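Local coordinates for natterin-like protein (Lethenteron camtschaticum, PDB 6IUL) that probably binds glycans on target cells through a jacalin-like lectin module and kills them by forming pores with an aerolysin-type module, at residues M2-T6 and N287-L291; F74-L78 and V119-I123; I143-S148 and R282-N287; M159-P164 and F228-V232. The contacts are given in a common frame with arbitrary orientation. Residue numbers count along the deposited sequence, not the author numbering.

Interaction 1 of 4, residues M2-T6 and N287-L291; sequences MVYPT and NGASL
Ala-289 lays its methyl group against the backbone between Tyr-4 and Pro-5, with CB 3.4 Å from Tyr-4 C and 3.5 Å from Pro-5 N. Pro-5 and Ala-289 are the nearest residues in register, CA to CA 5.1 Å, and the two segments run about 45° apart. Residues 3 and 4 are extended, near -120/155, and Pro-5 bends the chain at -77/-15 just ahead of strand 6-12. Asn-287 (chi1 p) serves both segments with one amide. Its OD1 takes the backbone N of Ala-289 at 2.8 Å, closing an Asx turn, and its ND2 donates to Tyr-4 O at 2.9 Å and a nearly straight 167°. Gly-288, at 97/-14, carries the turn at backbone angles that call for glycine. Apolar contacts flank the hydrogen bond: Val-3 CG2 (chi1 m) sits 4.0 Å from Ala-289 CB, Pro-5 CD is 3.9 Å from Ala-289 CB, and Pro-5 CG meets Leu-291 CD1 at 4.0 Å. Val-3 CG2 also makes a van der Waals approach to Asn-287 O at 3.5 Å. Tyr-4 points its CA-to-CB bond away and takes part through its backbone; Tyr-4 O also accepts from Asn-144 ND2, so two asparagines share one carbonyl. The arrangement is an Asx turn in the connection between strands 260-285 and 290-313, its side-chain amide clasping the N-terminal segment that leads into strand 6-12.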
loop_
_atom_site.group_PDB
_atom_site.type_symbol
_atom_site.label_atom_id
_atom_site.label_comp_id
_atom_site.label_asym_id
_atom_site.label_seq_id
_atom_site.Cartn_x
_atom_site.Cartn_y
_atom_site.Cartn_z
ATOM N N MET A 2 -20.360 8.233 34.352
ATOM C CA MET A 2 -19.606 9.006 33.386
ATOM C C MET A 2 -18.230 8.513 33.004
ATOM O O MET A 2 -17.462 8.150 33.850
ATOM C CB MET A 2 -19.466 10.420 33.859
ATOM C CG MET A 2 -18.769 11.250 32.840
ATOM S SD MET A 2 -19.767 12.661 32.439
ATOM C CE MET A 2 -19.612 12.728 30.671
ATOM N N VAL A 3 -17.915 8.516 31.719
ATOM C CA VAL A 3 -16.571 8.099 31.290
ATOM C C VAL A 3 -15.823 9.217 30.582
ATOM O O VAL A 3 -16.431 10.124 30.023
ATOM C CB VAL A 3 -16.574 6.827 30.391
ATOM C CG1 VAL A 3 -17.049 5.612 31.160
ATOM C CG2 VAL A 3 -17.421 7.031 29.144
ATOM N N TYR A 4 -14.491 9.100 30.576
ATOM C CA TYR A 4 -13.609 10.122 30.030
ATOM C C TYR A 4 -12.607 9.529 29.024
ATOM O O TYR A 4 -12.229 8.354 29.113
ATOM C CB TYR A 4 -12.857 10.820 31.180
ATOM C CG TYR A 4 -13.772 11.415 32.229
ATOM C CD1 TYR A 4 -14.304 12.692 32.072
ATOM C CD2 TYR A 4 -14.148 10.676 33.360
ATOM C CE1 TYR A 4 -15.159 13.234 33.024
ATOM C CE2 TYR A 4 -14.990 11.217 34.327
ATOM C CZ TYR A 4 -15.488 12.495 34.148
ATOM O OH TYR A 4 -16.329 13.022 35.097
ATOM N N PRO A 5 -12.184 10.340 28.055
ATOM C CA PRO A 5 -11.221 9.906 27.059
ATOM C C PRO A 5 -9.777 9.842 27.547
ATOM O O PRO A 5 -8.947 9.227 26.863
ATOM C CB PRO A 5 -11.354 10.974 25.962
ATOM C CG PRO A 5 -11.804 12.202 26.679
ATOM C CD PRO A 5 -12.656 11.730 27.821
ATOM N N THR A 6 -9.485 10.472 28.701
ATOM C CA THR A 6 -8.151 10.492 29.268
ATOM C C THR A 6 -8.137 10.057 30.726
ATOM O O THR A 6 -9.131 10.078 31.398
ATOM C CB THR A 6 -7.468 11.863 29.183
ATOM O OG1 THR A 6 -8.140 12.791 30.031
ATOM C CG2 THR A 6 -7.490 12.412 27.806
ATOM N N ASN A 287 -13.849 2.561 26.281
ATOM C CA ASN A 287 -14.857 2.865 27.281
ATOM C C ASN A 287 -16.049 3.665 26.719
ATOM O O ASN A 287 -16.966 3.973 27.432
ATOM C CB ASN A 287 -14.252 3.601 28.499
ATOM C CG ASN A 287 -13.755 4.998 28.170
ATOM O OD1 ASN A 287 -14.020 5.551 27.080
ATOM N ND2 ASN A 287 -13.057 5.596 29.118
ATOM N N GLY A 288 -16.018 3.998 25.444
ATOM C CA GLY A 288 -17.109 4.761 24.810
ATOM C C GLY A 288 -16.887 6.262 24.706
ATOM O O GLY A 288 -17.574 6.939 23.944
ATOM N N ALA A 289 -15.909 6.822 25.426
ATOM C CA ALA A 289 -15.669 8.256 25.325
ATOM C C ALA A 289 -14.908 8.506 24.053
ATOM O O ALA A 289 -14.464 7.571 23.415
ATOM C CB ALA A 289 -14.896 8.788 26.557
ATOM N N SER A 290 -14.715 9.776 23.705
ATOM C CA SER A 290 -14.015 10.113 22.506
ATOM C C SER A 290 -13.291 11.467 22.608
ATOM O O SER A 290 -13.509 12.274 23.512
ATOM C CB SER A 290 -14.988 10.131 21.297
ATOM O OG SER A 290 -15.832 11.261 21.374
ATOM N N LEU A 291 -12.446 11.695 21.620
ATOM C CA LEU A 291 -11.569 12.854 21.541
ATOM C C LEU A 291 -11.555 13.363 20.093
ATOM O O LEU A 291 -11.255 12.607 19.160
ATOM C CB LEU A 291 -10.173 12.383 21.894
ATOM C CG LEU A 291 -9.205 13.394 22.430
ATOM C CD1 LEU A 291 -9.801 13.964 23.715
ATOM C CD2 LEU A 291 -7.869 12.723 22.678
#

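Interaction 2 of 4, residues F74-L78 and V119-I123; sequences FIKSL and VGSGI
Val-119, with chi1 m, points into the bend of 74-78: its CG1 lies 3.8 Å from Leu-78 CB (chi1 t) and 4.1 Å from Ile-75 CG2 (chi1 m, chi2 t), while its CG2 is 3.7 Å from Ile-75 O. Phe-74 aims CB toward 119-123, 3.4 Å from Gly-122 O and 3.7 Å from Ile-123 CD1, and chi1 p sets ring atom CD2 3.8 Å from Ser-121 O. Ile-123 points CB away, but chi1 and chi2 m bring that methyl back. Residues 119-122 form a type II' turn, Gly-120 at 60/-117, closed by Gly-122 N to Val-119 O at 2.7 Å. A CB on Gly-122 (82/2) would clash with Ile-75 O and Phe-74 CD2. Gly-122 O accepts from Ile-75 N at 3.0 Å. Ser-121 OG (chi1 p) accepts from Ile-123 N at 3.1 Å in an ST turn and bonds Ile-143 O. Lys-76, at a corner, and Ser-77 face Ile-95 in a classic bulge. The turn leaving edge strand 114-117 packs on the start of strand 75-82, in the beta-prism expected of a jacalin-like domain.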
loop_
_atom_site.group_PDB
_atom_site.type_symbol
_atom_site.label_atom_id
_atom_site.label_comp_id
_atom_site.label_asym_id
_atom_site.label_seq_id
_atom_site.Cartn_x
_atom_site.Cartn_y
_atom_site.Cartn_z
ATOM N N PHE A 74 5.152 3.172 22.368
ATOM C CA PHE A 74 4.300 3.677 23.422
ATOM C C PHE A 74 4.704 3.142 24.785
ATOM O O PHE A 74 5.648 2.389 24.887
ATOM C CB PHE A 74 2.816 3.396 23.123
ATOM C CG PHE A 74 2.475 1.961 22.962
ATOM C CD1 PHE A 74 2.595 1.329 21.719
ATOM C CD2 PHE A 74 1.982 1.222 24.043
ATOM C CE1 PHE A 74 2.267 -0.019 21.580
ATOM C CE2 PHE A 74 1.617 -0.128 23.910
ATOM C CZ PHE A 74 1.775 -0.763 22.667
ATOM N N ILE A 75 3.972 3.530 25.832
ATOM C CA ILE A 75 4.312 3.118 27.200
ATOM C C ILE A 75 3.514 1.914 27.622
ATOM O O ILE A 75 2.293 1.896 27.512
ATOM C CB ILE A 75 4.115 4.280 28.187
ATOM C CG1 ILE A 75 5.118 5.384 27.900
ATOM C CG2 ILE A 75 4.308 3.794 29.601
ATOM C CD1 ILE A 75 4.914 6.647 28.725
ATOM N N LYS A 76 4.217 0.871 28.065
ATOM C CA LYS A 76 3.600 -0.361 28.507
ATOM C C LYS A 76 3.282 -0.347 30.006
ATOM O O LYS A 76 2.299 -0.940 30.489
ATOM C CB LYS A 76 4.538 -1.523 28.132
ATOM C CG LYS A 76 4.297 -2.827 28.840
ATOM C CD LYS A 76 5.197 -3.905 28.224
ATOM C CE LYS A 76 6.635 -3.713 28.646
ATOM N NZ LYS A 76 7.433 -4.904 28.318
ATOM N N SER A 77 4.135 0.300 30.770
ATOM C CA SER A 77 3.930 0.397 32.227
ATOM C C SER A 77 4.615 1.650 32.745
ATOM O O SER A 77 5.581 2.112 32.188
ATOM C CB SER A 77 4.470 -0.847 32.945
ATOM O OG SER A 77 5.874 -0.942 32.811
ATOM N N LEU A 78 4.075 2.190 33.811
ATOM C CA LEU A 78 4.592 3.365 34.469
ATOM C C LEU A 78 4.410 3.222 35.973
ATOM O O LEU A 78 3.362 2.814 36.421
ATOM C CB LEU A 78 3.814 4.580 34.001
ATOM C CG LEU A 78 4.086 5.894 34.787
ATOM C CD1 LEU A 78 5.372 6.500 34.319
ATOM C CD2 LEU A 78 2.971 6.897 34.579
ATOM N N VAL A 119 -1.850 3.076 32.494
ATOM C CA VAL A 119 -1.434 3.840 31.350
ATOM C C VAL A 119 -2.443 3.913 30.210
ATOM O O VAL A 119 -2.176 4.486 29.176
ATOM C CB VAL A 119 -0.109 3.315 30.768
ATOM C CG1 VAL A 119 0.947 3.211 31.867
ATOM C CG2 VAL A 119 -0.291 1.974 30.090
ATOM N N GLY A 120 -3.617 3.355 30.402
ATOM C CA GLY A 120 -4.636 3.361 29.368
ATOM C C GLY A 120 -4.188 2.679 28.101
ATOM O O GLY A 120 -3.897 1.497 28.121
ATOM N N SER A 121 -4.118 3.460 27.011
ATOM C CA SER A 121 -3.580 3.000 25.766
ATOM C C SER A 121 -2.057 3.031 25.731
ATOM O O SER A 121 -1.461 2.544 24.790
ATOM C CB SER A 121 -4.092 3.879 24.637
ATOM O OG SER A 121 -3.514 5.172 24.697
ATOM N N GLY A 122 -1.433 3.681 26.711
ATOM C CA GLY A 122 0.009 3.898 26.675
ATOM C C GLY A 122 0.437 5.084 25.835
ATOM O O GLY A 122 1.622 5.331 25.679
ATOM N N ILE A 123 -0.528 5.811 25.262
ATOM C CA ILE A 123 -0.212 6.968 24.457
ATOM C C ILE A 123 -0.378 8.182 25.338
ATOM O O ILE A 123 -1.478 8.485 25.783
ATOM C CB ILE A 123 -1.172 7.109 23.249
ATOM C CG1 ILE A 123 -1.241 5.847 22.377
ATOM C CG2 ILE A 123 -0.825 8.313 22.436
ATOM C CD1 ILE A 123 0.058 5.483 21.796
#

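Interaction 3 of 4, residues I143-S148 and R282-N287; sequences INAIKS and RITCVN. Unlike the reference sequence in segment 282-287: Val-286 (reference Met).
Four backbone hydrogen bonds tie these antiparallel strands. Thr-284 O receives two of them, from Lys-147 N at 2.7 Å and Ser-148 N at 3.0 Å, the mark of a classic beta bulge in which Lys-147 (-94/-47) is squeezed in and the chain turns a corner. Thr-284 N returns the bond to Ser-148 O at 2.8 Å, making Ser-148 and Thr-284 a hydrogen-bonded pair with CA atoms 5.2 Å apart. Past the bulge, Ile-146 and Cys-285 form a non-hydrogen-bonded pair at 4.2 Å between CA atoms, and Val-286 N reaches Ala-145 O at 2.8 Å. One water joins Ala-145 O to Asn-287 N, at 2.9 Å from each; a second links Ser-148 OG (2.7 Å), Thr-284 OG1 (2.6 Å) and Arg-282 O (2.9 Å). Packing follows: Ile-146 CG1 on Ile-283 CG2 at 4.0 Å, Ala-145 CB on Val-286 CG2 at 4.0 Å, and Ile-143 CG2 against Cys-285 SG at 4.2 Å. Phe-210 covers the three isoleucines, and Ile-146 N bonds Ser-191 OG of the second subunit. The chemistry implies a join held mainly by main-chain bonds, with water bridging polar groups at both ends and isoleucines closing its buried side.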
loop_
_atom_site.group_PDB
_atom_site.type_symbol
_atom_site.label_atom_id
_atom_site.label_comp_id
_atom_site.label_asym_id
_atom_site.label_seq_id
_atom_site.Cartn_x
_atom_site.Cartn_y
_atom_site.Cartn_z
ATOM N N ILE A 143 -4.258 8.836 27.002
ATOM C CA ILE A 143 -5.502 8.462 26.333
ATOM C C ILE A 143 -5.884 7.072 26.806
ATOM O O ILE A 143 -5.054 6.153 26.852
ATOM C CB ILE A 143 -5.352 8.424 24.777
ATOM C CG1 ILE A 143 -4.905 9.778 24.278
ATOM C CG2 ILE A 143 -6.690 8.057 24.129
ATOM C CD1 ILE A 143 -4.633 9.818 22.784
ATOM N N ASN A 144 -7.152 6.908 27.148
ATOM C CA ASN A 144 -7.633 5.589 27.558
ATOM C C ASN A 144 -7.564 4.626 26.371
ATOM O O ASN A 144 -7.353 5.047 25.235
ATOM C CB ASN A 144 -9.048 5.702 28.115
ATOM C CG ASN A 144 -9.067 6.055 29.577
ATOM O OD1 ASN A 144 -8.384 5.404 30.350
ATOM N ND2 ASN A 144 -9.944 7.007 29.982
ATOM N N ALA A 145 -7.720 3.327 26.636
ATOM C CA ALA A 145 -7.574 2.329 25.630
ATOM C C ALA A 145 -8.451 2.686 24.392
ATOM O O ALA A 145 -9.622 3.060 24.544
ATOM C CB ALA A 145 -7.955 0.977 26.146
ATOM N N ILE A 146 -7.843 2.575 23.205
ATOM C CA ILE A 146 -8.413 3.079 21.987
ATOM C C ILE A 146 -9.093 1.975 21.182
ATOM O O ILE A 146 -8.533 0.881 21.011
ATOM C CB ILE A 146 -7.343 3.735 21.118
ATOM C CG1 ILE A 146 -6.865 5.010 21.818
ATOM C CG2 ILE A 146 -7.862 4.056 19.721
ATOM C CD1 ILE A 146 -5.610 5.634 21.188
ATOM N N LYS A 147 -10.301 2.285 20.696
ATOM C CA LYS A 147 -11.045 1.408 19.803
ATOM C C LYS A 147 -10.778 1.798 18.355
ATOM O O LYS A 147 -10.547 0.935 17.529
ATOM C CB LYS A 147 -12.533 1.501 20.061
ATOM C CG LYS A 147 -13.356 0.663 19.085
ATOM C CD LYS A 147 -14.838 0.581 19.411
ATOM C CE LYS A 147 -15.525 -0.213 18.298
ATOM N NZ LYS A 147 -17.001 -0.380 18.488
ATOM N N SER A 148 -10.857 3.085 18.037
ATOM C CA SER A 148 -10.612 3.538 16.644
ATOM C C SER A 148 -10.131 4.973 16.546
ATOM O O SER A 148 -10.350 5.780 17.431
ATOM C CB SER A 148 -11.886 3.400 15.800
ATOM O OG SER A 148 -12.952 4.264 16.284
ATOM N N ARG A 282 -11.325 11.850 14.913
ATOM C CA ARG A 282 -12.040 11.378 16.079
ATOM C C ARG A 282 -11.427 10.077 16.584
ATOM O O ARG A 282 -11.423 9.060 15.884
ATOM C CB ARG A 282 -13.507 11.145 15.775
ATOM C CG ARG A 282 -14.267 10.531 16.938
ATOM C CD ARG A 282 -15.765 10.700 16.806
ATOM N NE ARG A 282 -16.123 12.108 16.968
ATOM C CZ ARG A 282 -17.215 12.671 16.460
ATOM N NH1 ARG A 282 -18.079 11.979 15.728
ATOM N NH2 ARG A 282 -17.455 13.945 16.695
ATOM N N ILE A 283 -10.973 10.113 17.824
ATOM C CA ILE A 283 -10.453 8.948 18.495
ATOM C C ILE A 283 -11.514 8.463 19.458
ATOM O O ILE A 283 -11.888 9.168 20.369
ATOM C CB ILE A 283 -9.175 9.284 19.269
ATOM C CG1 ILE A 283 -8.103 9.735 18.270
ATOM C CG2 ILE A 283 -8.704 8.081 20.098
ATOM C CD1 ILE A 283 -6.862 10.321 18.906
ATOM N N THR A 284 -11.960 7.235 19.263
ATOM C CA THR A 284 -12.955 6.645 20.109
ATOM C C THR A 284 -12.310 5.601 20.983
ATOM O O THR A 284 -11.631 4.682 20.494
ATOM C CB THR A 284 -14.080 6.025 19.256
ATOM O OG1 THR A 284 -14.610 7.053 18.387
ATOM C CG2 THR A 284 -15.194 5.428 20.118
ATOM N N CYS A 285 -12.546 5.740 22.289
ATOM C CA CYS A 285 -11.997 4.816 23.266
ATOM C C CYS A 285 -12.880 3.589 23.460
ATOM O O CYS A 285 -14.086 3.636 23.216
ATOM C CB CYS A 285 -11.840 5.528 24.615
ATOM S SG CYS A 285 -10.685 6.882 24.584
ATOM N N VAL A 286 -12.263 2.503 23.915
ATOM C CA VAL A 286 -12.974 1.314 24.342
ATOM C C VAL A 286 -14.065 1.612 25.366
ATOM O O VAL A 286 -15.120 0.997 25.303
ATOM C CB VAL A 286 -11.977 0.294 24.960
ATOM C CG1 VAL A 286 -12.671 -0.909 25.555
ATOM C CG2 VAL A 286 -11.023 -0.181 23.901
ATOM N N ASN A 287 -13.849 2.561 26.281
ATOM C CA ASN A 287 -14.857 2.865 27.281
ATOM C C ASN A 287 -16.049 3.665 26.719
ATOM O O ASN A 287 -16.966 3.973 27.432
ATOM C CB ASN A 287 -14.252 3.601 28.499
ATOM C CG ASN A 287 -13.755 4.998 28.170
ATOM O OD1 ASN A 287 -14.020 5.551 27.080
ATOM N ND2 ASN A 287 -13.057 5.596 29.118
HETATM O O HOH W 1 -11.122 3.191 27.058
HETATM O O HOH W 2 -13.376 6.974 16.095
#

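Interaction 4 of 4, residues M159-P164 and F228-V232; sequences MHQILP and FSFTV
Segment 159-164 begins as a short 3-10 turn over residues 159-161, whose Ile-162 N to Met-159 O bond is weak at 3.4 Å, then runs extended through Leu-163 and Pro-164. It lies over residues 228-232, the start of strand 228-238, extended throughout, in the elongated aerolysin-like beta module. The closest CA atoms are those of Leu-163 and Ser-229, 5.9 Å apart, and side chains do most of the joining. Phe-230 (chi1 m, chi2 -56°) points toward the loop and is the centrepiece. Met-159, t at both chi1 and chi2, runs along the strand: CG is 3.4 Å from Phe-230 CB, and CE reaches Thr-231 CA at 3.5 Å and Val-232 CG1 at 3.9 Å. Met-159 O sits at the ring edge. Ile-162 CG1 touches Phe-230 CE2 at 3.7 Å, and Leu-163 CD2 approaches Phe-228 O at 3.4 Å. Val-221 of the neighbouring strand 212-223 packs on Pro-164, Phe-228 and Phe-230, while Ile-273 of strand 260-285 touches Phe-230. Thus the loop between strands 135-155 and 166-178 is pinned onto strand 228-238. Pro-164 lies over one ring face, a CH-pi contact with CG 3.7 Å from the Phe-230 centroid, 4° off the ring normal.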
loop_
_atom_site.group_PDB
_atom_site.type_symbol
_atom_site.label_atom_id
_atom_site.label_comp_id
_atom_site.label_asym_id
_atom_site.label_seq_id
_atom_site.Cartn_x
_atom_site.Cartn_y
_atom_site.Cartn_z
ATOM N N MET A 159 -11.890 23.620 -3.731
ATOM C CA MET A 159 -12.080 22.713 -4.846
ATOM C C MET A 159 -12.851 23.323 -6.039
ATOM O O MET A 159 -12.409 23.211 -7.184
ATOM C CB MET A 159 -12.808 21.451 -4.387
ATOM C CG MET A 159 -12.952 20.445 -5.530
ATOM S SD MET A 159 -13.324 18.771 -4.981
ATOM C CE MET A 159 -15.105 18.723 -5.101
ATOM N N HIS A 160 -13.988 23.936 -5.730
ATOM C CA HIS A 160 -14.811 24.686 -6.668
ATOM C C HIS A 160 -14.124 25.856 -7.409
ATOM O O HIS A 160 -14.719 26.395 -8.309
ATOM C CB HIS A 160 -16.021 25.239 -5.885
ATOM C CG HIS A 160 -15.643 26.275 -4.856
ATOM N ND1 HIS A 160 -14.986 25.954 -3.682
ATOM C CD2 HIS A 160 -15.761 27.621 -4.861
ATOM C CE1 HIS A 160 -14.757 27.057 -2.994
ATOM N NE2 HIS A 160 -15.219 28.082 -3.685
ATOM N N GLN A 161 -12.925 26.269 -7.020
ATOM C CA GLN A 161 -12.276 27.425 -7.621
ATOM C C GLN A 161 -11.107 27.057 -8.497
ATOM O O GLN A 161 -10.554 27.933 -9.162
ATOM C CB GLN A 161 -11.733 28.393 -6.549
ATOM C CG GLN A 161 -12.776 28.959 -5.597
ATOM C CD GLN A 161 -12.146 29.703 -4.409
ATOM O OE1 GLN A 161 -10.968 29.496 -4.059
ATOM N NE2 GLN A 161 -12.939 30.567 -3.773
ATOM N N ILE A 162 -10.665 25.796 -8.492
ATOM C CA ILE A 162 -9.557 25.457 -9.351
ATOM C C ILE A 162 -9.973 24.419 -10.401
ATOM O O ILE A 162 -10.763 23.498 -10.131
ATOM C CB ILE A 162 -8.302 25.096 -8.562
ATOM C CG1 ILE A 162 -8.210 23.627 -8.317
ATOM C CG2 ILE A 162 -8.226 25.832 -7.218
ATOM C CD1 ILE A 162 -6.762 23.188 -8.202
ATOM N N LEU A 163 -9.480 24.624 -11.619
ATOM C CA LEU A 163 -9.828 23.719 -12.706
ATOM C C LEU A 163 -8.825 22.587 -12.812
ATOM O O LEU A 163 -7.618 22.827 -12.683
ATOM C CB LEU A 163 -9.971 24.449 -14.042
ATOM C CG LEU A 163 -11.332 25.159 -14.230
ATOM C CD1 LEU A 163 -11.460 25.510 -15.717
ATOM C CD2 LEU A 163 -12.599 24.409 -13.741
ATOM N N PRO A 164 -9.329 21.358 -13.057
ATOM C CA PRO A 164 -8.449 20.216 -13.226
ATOM C C PRO A 164 -7.541 20.410 -14.434
ATOM O O PRO A 164 -7.943 21.023 -15.425
ATOM C CB PRO A 164 -9.401 19.047 -13.456
ATOM C CG PRO A 164 -10.710 19.491 -12.955
ATOM C CD PRO A 164 -10.747 20.973 -13.142
ATOM N N PHE A 228 -13.500 20.380 -17.697
ATOM C CA PHE A 228 -13.596 19.443 -16.598
ATOM C C PHE A 228 -13.768 20.216 -15.288
ATOM O O PHE A 228 -13.353 21.367 -15.161
ATOM C CB PHE A 228 -12.354 18.569 -16.553
ATOM C CG PHE A 228 -12.245 17.582 -17.689
ATOM C CD1 PHE A 228 -12.947 16.387 -17.660
ATOM C CD2 PHE A 228 -11.382 17.816 -18.756
ATOM C CE1 PHE A 228 -12.795 15.440 -18.671
ATOM C CE2 PHE A 228 -11.253 16.882 -19.791
ATOM C CZ PHE A 228 -11.953 15.693 -19.746
ATOM N N SER A 229 -14.424 19.572 -14.334
ATOM C CA SER A 229 -14.486 20.070 -12.978
ATOM C C SER A 229 -14.190 18.962 -11.968
ATOM O O SER A 229 -14.369 17.784 -12.230
ATOM C CB SER A 229 -15.845 20.669 -12.691
ATOM O OG SER A 229 -16.819 19.649 -12.740
ATOM N N PHE A 230 -13.742 19.362 -10.784
ATOM C CA PHE A 230 -13.596 18.427 -9.660
ATOM C C PHE A 230 -14.938 18.067 -8.990
ATOM O O PHE A 230 -15.831 18.904 -8.896
ATOM C CB PHE A 230 -12.633 19.018 -8.627
ATOM C CG PHE A 230 -11.193 19.027 -9.061
ATOM C CD1 PHE A 230 -10.572 17.862 -9.446
ATOM C CD2 PHE A 230 -10.437 20.181 -9.007
ATOM C CE1 PHE A 230 -9.238 17.848 -9.803
ATOM C CE2 PHE A 230 -9.108 20.184 -9.392
ATOM C CZ PHE A 230 -8.496 19.009 -9.776
ATOM N N THR A 231 -15.086 16.813 -8.565
ATOM C CA THR A 231 -16.119 16.407 -7.588
ATOM C C THR A 231 -15.521 15.389 -6.619
ATOM O O THR A 231 -14.362 14.981 -6.791
ATOM C CB THR A 231 -17.333 15.744 -8.217
ATOM O OG1 THR A 231 -16.890 14.934 -9.313
ATOM C CG2 THR A 231 -18.331 16.793 -8.661
ATOM N N VAL A 232 -16.289 14.980 -5.605
ATOM C CA VAL A 232 -15.826 13.939 -4.702
ATOM C C VAL A 232 -16.679 12.713 -4.912
ATOM O O VAL A 232 -17.900 12.767 -4.797
ATOM C CB VAL A 232 -15.818 14.331 -3.181
ATOM C CG1 VAL A 232 -14.887 15.502 -2.931
ATOM C CG2 VAL A 232 -17.225 14.599 -2.649
#

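In the fold
From the N terminus, residues 2-6 open the loop that interaction 1 closes only at 287-291, some 280 residues later, and the other three contacts all fall within it. Interaction 2 comes first, closing a 40-residue loop inside the lectin domain before interaction 3 opens. Interaction 3 then joins strand 135-155 to strand 260-285, enclosing interaction 4, which pins a loop to strand 228-238 about 36 Å away between centres. Interactions 1 and 3 share Asn-287, and interactions 2 and 3 meet where Ile-123 and Ile-143 pair. Interaction 3 thus touches both and links them where the lectin and aerolysin-like parts join, while interaction 4 stands apart in the latter.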